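Local coordinates for protein transcriptional regulator (Streptococcus dysgalactiae, PDB 4YV9) that probably regulates transcription as a dimeric Rgg-type quorum-sensing receptor, binding DNA and the short SHP pheromone peptides, and holds a bound peptide here, at residues 71-76 against 141-146; 91-96 against 111-116; 106-111 against 148-153; 133-138 against 161-166; 184-189 against 220-225. All blocks are in the same frame, centred on the assembly; numbering follows the deposited sequence.

Contact 1. Residues 71-76 against 141-146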
# COMPACT_ATOMS: atom_id res chain seq x y z
N THR B 71 5.52 4.93 15.38
CA THR B 71 6.40 6.07 15.52
C THR B 71 5.70 7.24 16.21
O THR B 71 4.47 7.26 16.33
CB THR B 71 6.90 6.52 14.14
OG1 THR B 71 5.80 7.01 13.37
CG2 THR B 71 7.56 5.33 13.40
N HIS B 72 6.49 8.20 16.70
CA HIS B 72 5.95 9.45 17.23
C HIS B 72 4.98 10.11 16.26
O HIS B 72 3.91 10.58 16.66
CB HIS B 72 7.08 10.43 17.57
CG HIS B 72 8.11 9.88 18.51
ND1 HIS B 72 9.46 9.96 18.26
CD2 HIS B 72 7.98 9.24 19.69
CE1 HIS B 72 10.12 9.40 19.26
NE2 HIS B 72 9.24 8.95 20.14
N PHE B 73 5.34 10.15 14.98
CA PHE B 73 4.53 10.88 14.00
C PHE B 73 3.20 10.17 13.75
O PHE B 73 2.16 10.82 13.65
CB PHE B 73 5.29 11.05 12.69
CG PHE B 73 4.59 11.94 11.70
CD1 PHE B 73 4.34 13.28 11.99
CD2 PHE B 73 4.18 11.44 10.47
CE1 PHE B 73 3.71 14.09 11.07
CE2 PHE B 73 3.56 12.25 9.55
CZ PHE B 73 3.32 13.58 9.85
N PHE B 74 3.24 8.85 13.66
CA PHE B 74 2.02 8.08 13.45
C PHE B 74 1.13 8.14 14.70
O PHE B 74 -0.10 8.09 14.60
CB PHE B 74 2.34 6.63 13.07
CG PHE B 74 1.20 5.90 12.42
CD1 PHE B 74 0.94 6.08 11.07
CD2 PHE B 74 0.38 5.07 13.16
CE1 PHE B 74 -0.12 5.42 10.46
CE2 PHE B 74 -0.67 4.40 12.56
CZ PHE B 74 -0.92 4.58 11.21
N THR B 75 1.77 8.24 15.86
CA THR B 75 1.04 8.38 17.12
C THR B 75 0.34 9.74 17.14
O THR B 75 -0.83 9.85 17.53
CB THR B 75 1.99 8.24 18.34
OG1 THR B 75 2.59 6.94 18.34
CG2 THR B 75 1.23 8.44 19.64
N LEU B 76 1.06 10.76 16.70
CA LEU B 76 0.47 12.10 16.57
C LEU B 76 -0.74 12.07 15.66
O LEU B 76 -1.82 12.54 16.02
CB LEU B 76 1.50 13.09 16.05
CG LEU B 76 1.00 14.51 15.77
CD1 LEU B 76 0.35 15.11 17.01
CD2 LEU B 76 2.14 15.36 15.30
N GLY B 141 9.28 11.91 2.08
CA GLY B 141 8.81 10.68 2.68
C GLY B 141 7.40 10.92 3.18
O GLY B 141 6.83 11.98 2.93
N TYR B 142 6.85 9.94 3.88
CA TYR B 142 5.52 10.06 4.48
C TYR B 142 5.36 11.36 5.29
O TYR B 142 4.35 12.06 5.16
CB TYR B 142 5.28 8.84 5.38
CG TYR B 142 3.90 8.73 5.96
CD1 TYR B 142 2.84 8.30 5.18
CD2 TYR B 142 3.67 8.99 7.31
CE1 TYR B 142 1.55 8.19 5.72
CE2 TYR B 142 2.40 8.87 7.86
CZ TYR B 142 1.34 8.46 7.06
OH TYR B 142 0.08 8.33 7.60
N TYR B 143 6.37 11.68 6.10
CA TYR B 143 6.38 12.90 6.93
C TYR B 143 6.12 14.17 6.12
O TYR B 143 5.19 14.94 6.43
CB TYR B 143 7.73 13.01 7.64
CG TYR B 143 7.90 14.12 8.68
CD1 TYR B 143 7.12 14.15 9.82
CD2 TYR B 143 8.90 15.08 8.54
CE1 TYR B 143 7.31 15.11 10.79
CE2 TYR B 143 9.10 16.06 9.51
CZ TYR B 143 8.29 16.06 10.63
OH TYR B 143 8.46 17.01 11.61
N GLU B 144 6.93 14.39 5.10
CA GLU B 144 6.83 15.62 4.31
C GLU B 144 5.52 15.66 3.54
O GLU B 144 4.91 16.72 3.42
CB GLU B 144 8.03 15.75 3.35
CG GLU B 144 9.35 16.06 4.04
CD GLU B 144 10.01 14.83 4.69
OE1 GLU B 144 9.74 13.68 4.27
OE2 GLU B 144 10.78 15.02 5.65
N ILE B 145 5.09 14.51 3.04
CA ILE B 145 3.85 14.42 2.27
C ILE B 145 2.64 14.73 3.16
O ILE B 145 1.75 15.48 2.77
CB ILE B 145 3.68 13.00 1.64
CG1 ILE B 145 4.80 12.71 0.63
CG2 ILE B 145 2.32 12.87 0.95
CD1 ILE B 145 4.90 11.22 0.28
N ILE B 146 2.62 14.17 4.37
CA ILE B 146 1.50 14.42 5.28
C ILE B 146 1.50 15.87 5.79
O ILE B 146 0.44 16.50 5.93
CB ILE B 146 1.55 13.44 6.47
CG1 ILE B 146 1.32 12.00 5.98
CG2 ILE B 146 0.51 13.82 7.55
CD1 ILE B 146 -0.03 11.77 5.37

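Contact 2. Residues 91-96 against 111-116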
# COMPACT_ATOMS: atom_id res chain seq x y z
N LYS B 91 -9.55 18.99 23.22
CA LYS B 91 -8.31 18.29 23.51
C LYS B 91 -7.32 18.38 22.35
O LYS B 91 -6.14 18.07 22.51
CB LYS B 91 -8.59 16.85 23.92
CG LYS B 91 -9.43 16.10 22.92
CD LYS B 91 -9.63 14.66 23.33
CE LYS B 91 -10.52 14.50 24.55
NZ LYS B 91 -10.67 13.05 24.84
N LEU B 92 -7.79 18.84 21.19
CA LEU B 92 -6.87 19.22 20.11
C LEU B 92 -6.12 20.46 20.56
O LEU B 92 -4.97 20.68 20.20
CB LEU B 92 -7.61 19.50 18.80
CG LEU B 92 -7.95 18.30 17.93
CD1 LEU B 92 -9.03 18.68 16.95
CD2 LEU B 92 -6.71 17.77 17.18
N LEU B 93 -6.78 21.27 21.38
CA LEU B 93 -6.19 22.48 21.92
C LEU B 93 -4.98 22.23 22.83
O LEU B 93 -3.99 22.94 22.74
CB LEU B 93 -7.25 23.29 22.67
CG LEU B 93 -8.12 24.12 21.73
CD1 LEU B 93 -9.22 24.91 22.46
CD2 LEU B 93 -7.22 25.05 20.93
N LYS B 94 -5.06 21.24 23.71
CA LYS B 94 -3.89 20.96 24.54
C LYS B 94 -3.00 19.87 23.94
O LYS B 94 -1.86 19.69 24.37
CB LYS B 94 -4.30 20.62 25.96
CG LYS B 94 -4.27 21.87 26.84
CD LYS B 94 -5.63 22.49 26.99
CE LYS B 94 -5.79 23.04 28.40
NZ LYS B 94 -7.15 23.57 28.63
N LEU B 95 -3.52 19.18 22.93
CA LEU B 95 -2.64 18.37 22.08
C LEU B 95 -1.63 19.32 21.47
O LEU B 95 -0.44 19.03 21.37
CB LEU B 95 -3.42 17.63 21.00
CG LEU B 95 -2.60 16.75 20.05
CD1 LEU B 95 -1.92 15.64 20.83
CD2 LEU B 95 -3.47 16.16 18.95
N LEU B 96 -2.13 20.49 21.09
CA LEU B 96 -1.32 21.57 20.55
C LEU B 96 -0.34 22.15 21.58
O LEU B 96 0.77 22.55 21.22
CB LEU B 96 -2.25 22.67 20.01
CG LEU B 96 -1.60 23.89 19.36
CD1 LEU B 96 -0.73 23.46 18.18
CD2 LEU B 96 -2.67 24.88 18.92
N ALA B 111 -3.09 23.86 11.69
CA ALA B 111 -3.74 23.80 10.38
C ALA B 111 -4.99 22.92 10.44
O ALA B 111 -6.04 23.28 9.92
CB ALA B 111 -2.78 23.27 9.32
N ILE B 112 -4.85 21.77 11.09
CA ILE B 112 -5.96 20.83 11.18
C ILE B 112 -7.04 21.39 12.08
O ILE B 112 -8.23 21.35 11.74
CB ILE B 112 -5.50 19.46 11.73
CG1 ILE B 112 -4.64 18.75 10.71
CG2 ILE B 112 -6.70 18.60 12.11
CD1 ILE B 112 -3.71 17.72 11.32
N LEU B 113 -6.62 21.91 13.22
CA LEU B 113 -7.54 22.48 14.20
C LEU B 113 -8.34 23.65 13.63
O LEU B 113 -9.48 23.89 14.06
CB LEU B 113 -6.77 22.93 15.44
CG LEU B 113 -7.51 23.74 16.50
CD1 LEU B 113 -8.67 22.95 17.05
CD2 LEU B 113 -6.56 24.13 17.61
N SER B 114 -7.76 24.38 12.68
CA SER B 114 -8.46 25.52 12.07
C SER B 114 -9.69 25.08 11.28
O SER B 114 -10.58 25.89 11.02
CB SER B 114 -7.52 26.29 11.14
OG SER B 114 -7.20 25.52 10.00
N SER B 115 -9.73 23.80 10.90
CA SER B 115 -10.86 23.27 10.13
C SER B 115 -12.08 22.98 10.99
O SER B 115 -13.14 22.65 10.46
CB SER B 115 -10.46 22.00 9.38
OG SER B 115 -10.03 22.29 8.06
N ILE B 116 -11.95 23.10 12.31
CA ILE B 116 -13.08 22.94 13.20
C ILE B 116 -13.17 24.07 14.22
O ILE B 116 -14.13 24.17 14.99
CB ILE B 116 -13.02 21.60 13.96
CG1 ILE B 116 -11.89 21.62 14.98
CG2 ILE B 116 -12.85 20.42 12.99
CD1 ILE B 116 -11.79 20.35 15.76

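Contact 3. Residues 106-111 against 148-153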
# COMPACT_ATOMS: atom_id res chain seq x y z
N SER B 106 3.35 21.22 15.41
CA SER B 106 2.34 22.11 15.98
C SER B 106 1.77 22.97 14.88
O SER B 106 0.58 23.25 14.88
CB SER B 106 2.90 22.95 17.13
OG SER B 106 4.03 23.70 16.73
N THR B 107 2.61 23.37 13.92
CA THR B 107 2.13 24.12 12.76
C THR B 107 1.06 23.30 12.04
O THR B 107 0.02 23.82 11.64
CB THR B 107 3.27 24.49 11.77
OG1 THR B 107 4.05 25.56 12.33
CG2 THR B 107 2.68 24.95 10.44
N MSE B 108 1.30 22.00 11.90
CA MSE B 108 0.32 21.09 11.33
C MSE B 108 -0.95 20.89 12.19
O MSE B 108 -2.06 20.77 11.67
CB MSE B 108 0.96 19.73 11.07
CG MSE B 108 -0.02 18.73 10.56
SE MSE B 108 0.73 16.91 10.35
CE MSE B 108 -0.97 16.03 10.37
N ILE B 109 -0.77 20.83 13.50
CA ILE B 109 -1.91 20.70 14.42
C ILE B 109 -2.82 21.93 14.34
O ILE B 109 -4.04 21.82 14.34
CB ILE B 109 -1.45 20.50 15.87
CG1 ILE B 109 -0.70 19.18 16.00
CG2 ILE B 109 -2.65 20.47 16.82
CD1 ILE B 109 0.00 19.01 17.33
N LYS B 110 -2.20 23.11 14.23
CA LYS B 110 -2.94 24.36 14.07
C LYS B 110 -3.72 24.36 12.75
O LYS B 110 -4.86 24.82 12.70
CB LYS B 110 -2.00 25.56 14.12
CG LYS B 110 -1.28 25.74 15.46
CD LYS B 110 -0.48 27.04 15.49
CE LYS B 110 0.42 27.11 16.71
NZ LYS B 110 1.13 28.42 16.78
N ALA B 111 -3.09 23.86 11.69
CA ALA B 111 -3.74 23.80 10.38
C ALA B 111 -4.99 22.92 10.44
O ALA B 111 -6.04 23.28 9.92
CB ALA B 111 -2.78 23.27 9.32
N LEU B 148 2.63 18.51 4.11
CA LEU B 148 2.15 19.32 3.00
C LEU B 148 0.65 19.17 2.82
O LEU B 148 -0.06 20.17 2.65
CB LEU B 148 2.85 18.93 1.69
CG LEU B 148 2.29 19.59 0.43
CD1 LEU B 148 2.64 21.06 0.44
CD2 LEU B 148 2.83 18.94 -0.85
N GLY B 149 0.17 17.93 2.85
CA GLY B 149 -1.24 17.66 2.64
C GLY B 149 -2.09 18.39 3.66
O GLY B 149 -3.09 19.00 3.31
N ASN B 150 -1.68 18.37 4.92
CA ASN B 150 -2.52 18.93 5.97
C ASN B 150 -2.34 20.44 6.18
O ASN B 150 -3.17 21.07 6.82
CB ASN B 150 -2.30 18.17 7.27
CG ASN B 150 -2.98 16.81 7.26
OD1 ASN B 150 -4.15 16.69 6.91
ND2 ASN B 150 -2.25 15.78 7.63
N CYS B 151 -1.29 21.02 5.61
CA CYS B 151 -1.07 22.46 5.74
C CYS B 151 -1.39 23.25 4.47
O CYS B 151 -1.23 24.47 4.44
CB CYS B 151 0.38 22.74 6.15
SG CYS B 151 0.75 22.14 7.82
N SER B 152 -1.85 22.54 3.43
CA SER B 152 -2.02 23.13 2.10
C SER B 152 -2.93 24.35 2.07
O SER B 152 -2.75 25.26 1.26
CB SER B 152 -2.54 22.08 1.12
OG SER B 152 -1.52 21.14 0.80
N ARG B 153 -3.92 24.37 2.95
CA ARG B 153 -4.86 25.50 2.94
C ARG B 153 -4.21 26.81 3.35
O ARG B 153 -4.79 27.88 3.17
CB ARG B 153 -6.05 25.21 3.85
CG ARG B 153 -7.26 24.63 3.13
CD ARG B 153 -8.32 24.32 4.14
NE ARG B 153 -7.69 23.65 5.27
CZ ARG B 153 -7.92 23.92 6.54
NH1 ARG B 153 -8.79 24.88 6.89
NH2 ARG B 153 -7.26 23.24 7.48

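Contact 4. Residues 133-138 against 161-166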
# COMPACT_ATOMS: atom_id res chain seq x y z
N TYR B 133 11.49 24.27 4.99
CA TYR B 133 11.92 22.90 5.29
C TYR B 133 11.62 21.96 4.12
O TYR B 133 12.48 21.16 3.73
CB TYR B 133 11.23 22.36 6.56
CG TYR B 133 11.41 20.86 6.71
CD1 TYR B 133 12.66 20.33 6.99
CD2 TYR B 133 10.34 19.98 6.54
CE1 TYR B 133 12.85 18.96 7.10
CE2 TYR B 133 10.52 18.60 6.66
CZ TYR B 133 11.78 18.10 6.94
OH TYR B 133 11.98 16.75 7.05
N LEU B 134 10.40 22.06 3.59
CA LEU B 134 9.93 21.16 2.54
C LEU B 134 10.72 21.33 1.24
O LEU B 134 11.04 20.35 0.55
CB LEU B 134 8.44 21.37 2.28
CG LEU B 134 7.49 20.85 3.37
CD1 LEU B 134 6.04 21.15 3.02
CD2 LEU B 134 7.67 19.34 3.56
N PHE B 135 11.05 22.58 0.92
CA PHE B 135 11.90 22.85 -0.24
C PHE B 135 13.31 22.30 -0.04
O PHE B 135 13.99 21.96 -1.00
CB PHE B 135 11.95 24.34 -0.55
CG PHE B 135 10.80 24.84 -1.37
CD1 PHE B 135 10.58 24.34 -2.65
CD2 PHE B 135 9.95 25.81 -0.88
CE1 PHE B 135 9.52 24.79 -3.42
CE2 PHE B 135 8.89 26.28 -1.64
CZ PHE B 135 8.67 25.76 -2.92
N SER B 136 13.74 22.20 1.22
CA SER B 136 15.11 21.82 1.55
C SER B 136 15.36 20.31 1.51
O SER B 136 16.50 19.86 1.47
CB SER B 136 15.49 22.35 2.94
OG SER B 136 15.04 21.49 3.97
N VAL B 137 14.28 19.53 1.52
CA VAL B 137 14.37 18.07 1.54
C VAL B 137 14.72 17.49 0.14
O VAL B 137 14.25 18.01 -0.87
CB VAL B 137 13.04 17.47 2.06
CG1 VAL B 137 12.94 16.01 1.74
CG2 VAL B 137 12.90 17.71 3.58
N GLU B 138 15.54 16.44 0.07
CA GLU B 138 15.95 15.85 -1.21
C GLU B 138 15.03 14.72 -1.69
O GLU B 138 14.84 14.53 -2.90
CB GLU B 138 17.39 15.34 -1.13
CG GLU B 138 18.44 16.40 -0.86
CD GLU B 138 18.59 17.41 -1.99
OE1 GLU B 138 18.28 17.08 -3.17
OE2 GLU B 138 19.05 18.54 -1.71
N PHE B 161 1.99 24.97 -5.59
CA PHE B 161 2.24 24.34 -6.89
C PHE B 161 3.70 23.91 -7.02
O PHE B 161 3.99 22.81 -7.50
CB PHE B 161 1.87 25.27 -8.03
CG PHE B 161 2.26 24.74 -9.38
CD1 PHE B 161 1.59 23.66 -9.93
CD2 PHE B 161 3.30 25.31 -10.10
CE1 PHE B 161 1.94 23.16 -11.17
CE2 PHE B 161 3.66 24.82 -11.34
CZ PHE B 161 2.98 23.74 -11.88
N LEU B 162 4.61 24.78 -6.61
CA LEU B 162 6.04 24.50 -6.69
C LEU B 162 6.43 23.37 -5.74
O LEU B 162 7.27 22.54 -6.08
CB LEU B 162 6.85 25.76 -6.38
CG LEU B 162 6.78 26.85 -7.45
CD1 LEU B 162 7.68 28.04 -7.10
CD2 LEU B 162 7.14 26.28 -8.82
N LEU B 163 5.79 23.33 -4.57
CA LEU B 163 6.03 22.26 -3.61
C LEU B 163 5.51 20.94 -4.14
O LEU B 163 6.13 19.90 -3.92
CB LEU B 163 5.36 22.58 -2.26
CG LEU B 163 6.10 23.57 -1.36
CD1 LEU B 163 5.25 23.93 -0.13
CD2 LEU B 163 7.46 23.02 -0.95
N THR B 164 4.39 20.99 -4.84
CA THR B 164 3.80 19.79 -5.41
C THR B 164 4.74 19.21 -6.48
O THR B 164 4.96 17.99 -6.50
CB THR B 164 2.41 20.07 -6.02
OG1 THR B 164 1.55 20.61 -5.01
CG2 THR B 164 1.80 18.78 -6.57
N LYS B 165 5.30 20.07 -7.33
CA LYS B 165 6.28 19.66 -8.34
C LYS B 165 7.48 18.97 -7.69
O LYS B 165 7.95 17.95 -8.19
CB LYS B 165 6.77 20.85 -9.17
CG LYS B 165 5.81 21.31 -10.27
CD LYS B 165 6.43 22.42 -11.14
CE LYS B 165 7.56 21.88 -11.99
NZ LYS B 165 8.16 22.93 -12.87
N GLU B 166 7.98 19.54 -6.60
CA GLU B 166 9.08 18.93 -5.87
C GLU B 166 8.70 17.53 -5.39
O GLU B 166 9.45 16.58 -5.59
CB GLU B 166 9.50 19.80 -4.69
CG GLU B 166 10.24 21.06 -5.09
CD GLU B 166 11.33 20.78 -6.11
OE1 GLU B 166 12.29 20.04 -5.79
OE2 GLU B 166 11.22 21.29 -7.24

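Contact 5. Residues 184-189 against 220-225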
# COMPACT_ATOMS: atom_id res chain seq x y z
N VAL B 184 0.95 10.73 -2.85
CA VAL B 184 1.41 11.74 -3.81
C VAL B 184 0.39 11.95 -4.94
O VAL B 184 0.17 13.08 -5.40
CB VAL B 184 2.78 11.37 -4.41
CG1 VAL B 184 3.09 12.27 -5.61
CG2 VAL B 184 3.88 11.49 -3.36
N THR B 185 -0.24 10.87 -5.38
CA THR B 185 -1.24 10.96 -6.44
C THR B 185 -2.45 11.76 -5.95
O THR B 185 -2.93 12.66 -6.64
CB THR B 185 -1.67 9.56 -6.91
OG1 THR B 185 -0.51 8.83 -7.35
CG2 THR B 185 -2.66 9.67 -8.06
N GLN B 186 -2.90 11.47 -4.74
CA GLN B 186 -4.02 12.19 -4.15
C GLN B 186 -3.73 13.69 -4.01
O GLN B 186 -4.57 14.52 -4.35
CB GLN B 186 -4.40 11.57 -2.81
CG GLN B 186 -5.06 10.20 -2.97
CD GLN B 186 -5.11 9.37 -1.68
OE1 GLN B 186 -4.44 9.69 -0.69
NE2 GLN B 186 -5.87 8.28 -1.71
N LEU B 187 -2.54 14.03 -3.52
CA LEU B 187 -2.20 15.45 -3.34
C LEU B 187 -1.99 16.17 -4.67
O LEU B 187 -2.20 17.38 -4.76
CB LEU B 187 -0.95 15.59 -2.47
CG LEU B 187 -1.10 15.24 -0.98
CD1 LEU B 187 0.08 15.82 -0.23
CD2 LEU B 187 -2.42 15.76 -0.39
N SER B 188 -1.56 15.44 -5.70
CA SER B 188 -1.40 16.04 -7.03
C SER B 188 -2.78 16.40 -7.58
O SER B 188 -2.97 17.48 -8.14
CB SER B 188 -0.67 15.10 -7.99
OG SER B 188 0.64 14.82 -7.53
N ILE B 189 -3.72 15.48 -7.43
CA ILE B 189 -5.10 15.74 -7.83
C ILE B 189 -5.68 16.94 -7.06
O ILE B 189 -6.35 17.79 -7.65
CB ILE B 189 -5.99 14.49 -7.62
CG1 ILE B 189 -5.54 13.38 -8.59
CG2 ILE B 189 -7.47 14.84 -7.83
CD1 ILE B 189 -6.21 12.05 -8.36
N ASN B 220 -5.61 1.61 -7.99
CA ASN B 220 -5.91 2.98 -7.59
C ASN B 220 -7.22 3.51 -8.19
O ASN B 220 -7.25 4.59 -8.78
CB ASN B 220 -4.76 3.91 -8.01
CG ASN B 220 -3.56 3.80 -7.09
OD1 ASN B 220 -2.44 3.58 -7.54
ND2 ASN B 220 -3.80 3.91 -5.79
N PHE B 221 -8.29 2.72 -8.09
CA PHE B 221 -9.53 3.13 -8.73
C PHE B 221 -10.14 4.38 -8.07
O PHE B 221 -10.85 5.14 -8.72
CB PHE B 221 -10.56 2.00 -8.73
CG PHE B 221 -10.39 1.01 -9.85
CD1 PHE B 221 -9.16 0.79 -10.45
CD2 PHE B 221 -11.48 0.26 -10.28
CE1 PHE B 221 -9.02 -0.15 -11.46
CE2 PHE B 221 -11.35 -0.67 -11.30
CZ PHE B 221 -10.12 -0.87 -11.89
N TYR B 222 -9.89 4.59 -6.78
CA TYR B 222 -10.44 5.79 -6.15
C TYR B 222 -9.85 7.03 -6.80
O TYR B 222 -10.57 7.97 -7.15
CB TYR B 222 -10.16 5.81 -4.65
CG TYR B 222 -10.45 7.16 -4.05
CD1 TYR B 222 -11.75 7.66 -3.99
CD2 TYR B 222 -9.42 7.96 -3.56
CE1 TYR B 222 -12.03 8.89 -3.45
CE2 TYR B 222 -9.69 9.21 -3.02
CZ TYR B 222 -10.99 9.67 -2.97
OH TYR B 222 -11.28 10.90 -2.43
N GLU B 223 -8.54 7.04 -6.98
CA GLU B 223 -7.90 8.19 -7.59
C GLU B 223 -8.29 8.31 -9.05
O GLU B 223 -8.42 9.41 -9.55
CB GLU B 223 -6.38 8.10 -7.44
CG GLU B 223 -5.92 8.20 -5.99
CD GLU B 223 -6.10 6.90 -5.21
OE1 GLU B 223 -6.20 5.82 -5.85
OE2 GLU B 223 -6.14 6.96 -3.96
N LYS B 224 -8.43 7.19 -9.75
CA LYS B 224 -8.87 7.23 -11.15
C LYS B 224 -10.28 7.81 -11.29
O LYS B 224 -10.59 8.50 -12.26
CB LYS B 224 -8.81 5.84 -11.76
CG LYS B 224 -7.38 5.34 -11.99
CD LYS B 224 -7.37 3.92 -12.52
CE LYS B 224 -5.98 3.53 -13.05
NZ LYS B 224 -5.88 2.07 -13.21
N THR B 225 -11.14 7.50 -10.32
CA THR B 225 -12.52 7.99 -10.36
C THR B 225 -12.58 9.49 -10.10
O THR B 225 -13.27 10.22 -10.81
CB THR B 225 -13.41 7.29 -9.35
OG1 THR B 225 -13.43 5.89 -9.64
CG2 THR B 225 -14.83 7.85 -9.39
O HOH W 1 -0.91 6.25 -8.38

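Contact 1. Residues 71-76 against 141-146
Phe-73 and Tyr-143 face each other with their CA atoms 7.6 Å apart, each in the first turn of a helix. The axes of the short segments 72-76 and 142-146 come within 11.6 Å and run in broadly the same direction, 32° apart. This wide spacing is filled by aromatic side chains in the all-helical, TPR-like repeat region of the Rgg family. Phe-73 carries the contact. Its CG lies anti to the backbone N (chi1 -173°), and the ring lies among Tyr-142, Tyr-143 and Ile-146. Tyr-143 makes a T-shaped (edge-to-face) pair with it: the tyrosine edge points at the phenylalanine face, the centroids are 4.9 Å apart and the planes stand at 76°. Tyr-143 CD1 thus hangs over the centre of the Phe-73 ring, while the Tyr-143 hydroxyl is hydrogen-bonded to Glu-105. At the rim of the Phe-73 ring and near its plane, Tyr-142 CD2 lies 4.0 Å from Phe-73 CE2. Tyr-142 and Ile-146 also pack against the bound peptide, so Phe-73 is probably a second-shell neighbour of that site. The backbone N of Tyr-142 bonds to Glu-61 of the second subunit. Within 71-76, Thr-71 is the N-cap, its OG1 accepting from Phe-74 N. Ile-146 CG2 meets the far end of the phenylalanine at CZ, 3.6 Å away.

Contact 2. Residues 91-96 against 111-116
Leu-113 reaches Leu-92, Leu-93 and Leu-96 with its CG anti to the backbone N (chi1 171°), which starts the chain toward 91-96; chi2 (60°) then sets the two methyls. Ile-116 adds a second arm: its CG1 sits in the crowded position between the backbone N and the carbonyl carbon, and the extended chi2 (179°) carries CD1 on from there to Leu-92. The branches of Leu-113 divide the work. CD1 lies 4.0 Å from CB of Leu-92, beside the backbone of the opposing helix. CD2 turns to Leu-93 and Leu-96, touching Leu-93 CD2 at 3.5 Å and, more loosely, Leu-96 CD2 at 4.2 Å. Leu-93 and Leu-96 each cross Leu-113 at about a right angle, methyl against methyl. Helices 89-98 and 103-113 follow one another in the helical repeat fold of the Rgg C-terminal region, and this leucine cluster joins them. The chain after Leu-113 brings Ile-116 round, its backbone N bonding to Leu-113 O three residues back. Its CD1 then presses on Leu-92 CD1 at 3.4 Å, tighter than usual for two methyl groups. The surroundings extend the apolar patch: Tyr-83 of helix 72-85 touches Leu-92, and Val-120 touches Leu-113. Ile-112 and Ser-115, by contrast, pack on a modified side chain of the bound peptide.

Contact 3. Residues 106-111 against 148-153
Asn-150 is the first residue of 148-153 to touch 106-111, and it does so through both backbone and side chain. Its carbonyl O lies 3.4 Å from Ala-111 CB, and its CB meets CG of Met-108, a selenomethionine, at 4.0 Å. The Met-108 chain is extended beyond CG and runs obliquely past the asparagine. Its CE is modelled only 3.0 Å from Asn-150 ND2, too close for the detail to be trusted. That ND2 hydrogen-bonds to the backbone of the bound peptide, so Met-108 backs a residue of the peptide site. Next, Cys-151 places SG close to the opposing helix, 3.7 Å from Met-108 CA and 4.0 Å from Ala-111 CB. The small alanine is consistent with the close approach of the backbones, the CA atoms of Ala-111 and Cys-151 being 5.5 Å apart. Ser-152 turns away from 106-111. Arg-153, bent at chi3, then delivers NH2 to Ala-111 O at 2.7 Å; the oxygen lies near the guanidinium plane, but the bond is weak (125° at the hydrogen). Around the contact, Leu-148 packs on helix 157-169, Cys-151 on Leu-130 of helix 124-136, and Ile-109 on Leu-96 of helix 89-98.

Contact 4. Residues 133-138 against 161-166
The side chains of Phe-135 and Leu-163 cross at about a right angle, with Leu-163 CD2 directly above the ring centre. The methyl carbon is 3.4 Å from the Phe-135 centroid and only 5° off the ring normal, a close CH-pi contact over the face. Phe-135 CG is anti to the carbonyl carbon (chi1 -84°), which starts the ring's path toward 161-166. The same Leu-163 CD2 also rests 3.8 Å from Leu-134 CB, so one methyl serves two neighbouring residues. Other parts of the ring meet different partners: Leu-162 CB comes to the edge, near the ring plane, 3.9 Å from CZ of Phe-135. The Glu-166 side chain crosses that of Phe-135 at about a right angle, its CG 4.1 Å from Phe-135 CD1. Helices 124-136 and 157-169, which meet here in the helical repeat fold, are separated in the chain by helix 142-151, and both also pack against that helix: Leu-163 touches Leu-148, and Leu-134 touches Glu-144. Trp-140, in the loop leading to that helix, touches both Leu-134 and Glu-166. Phe-135 and Leu-162 are exposed, whereas Leu-134 and Leu-163 are buried. Beyond the helix end, Glu-138 makes backbone hydrogen bonds to the second subunit.

Contact 5. Residues 184-189 against 220-225
Part of the peptide-binding surface of this Rgg receptor is built where helices 179-197 and 221-236 run side by side, Gln-186 meeting Glu-223. The axes of the short segments 184-189 and 221-225 are 10.4 Å apart and within 12° of parallel. Gln-186, its chain extended beyond CG, donates NE2 to Glu-223 OE2 at 2.6 Å. The carboxylate oxygen is met nearly along its C-O axis and lies out of the amide plane, and the angle at the hydrogen is 135°. A bend at chi2 (78°) swings Glu-223 CD, and with it the carboxylate, back from an extended course. Its OE1 accepts a weak bond from Asn-220 ND2, which also bonds to Thr-182 OG1. Apolar atoms flank the glutamate: Thr-185 CG2 lies 4.1 Å from its CB, and Ile-189 CD1 is 3.6 Å from Glu-223 O. A water bridges the segments, donating to Asn-220 OD1 at 3.2 Å and, at 2.8 Å, to Thr-185 OG1, itself also hydrogen-bonded to Lys-181 O. At the edge of the Tyr-222 ring, Gln-186 NE2 sits 4.0 Å from CD2. Tyr-222 OH bonds to the peptide backbone, and Gln-186 and Ile-189 pack on modified side chains of that peptide. Near-parallel pairing of a helix with the next but one is typical of TPR-like repeat folds.

How the contacts relate
The five contacts show how a helical repeat fold is built from successive helices. Contacts 1 and 3 both use helix 142-151, their centres 12 Å apart; contacts 2 and 3 share Ala-111 on helix 103-113, about 10 Å between centres. Along the chain, the segments of contact 3 alternate with those of contacts 1, 2 and 4, interlocking neighbouring helices. Contact 5 comes last, in series after the rest, yet Leu-187 touches Ile-145 and Gly-149; the centre of contact 5 lies about 27 Å from that of contact 2. Residues of contacts 1, 2, 3 and 5 reach the bound peptide, so much of this stack probably shapes the pheromone site. Contacts 1, 4 and 5 also touch the second subunit.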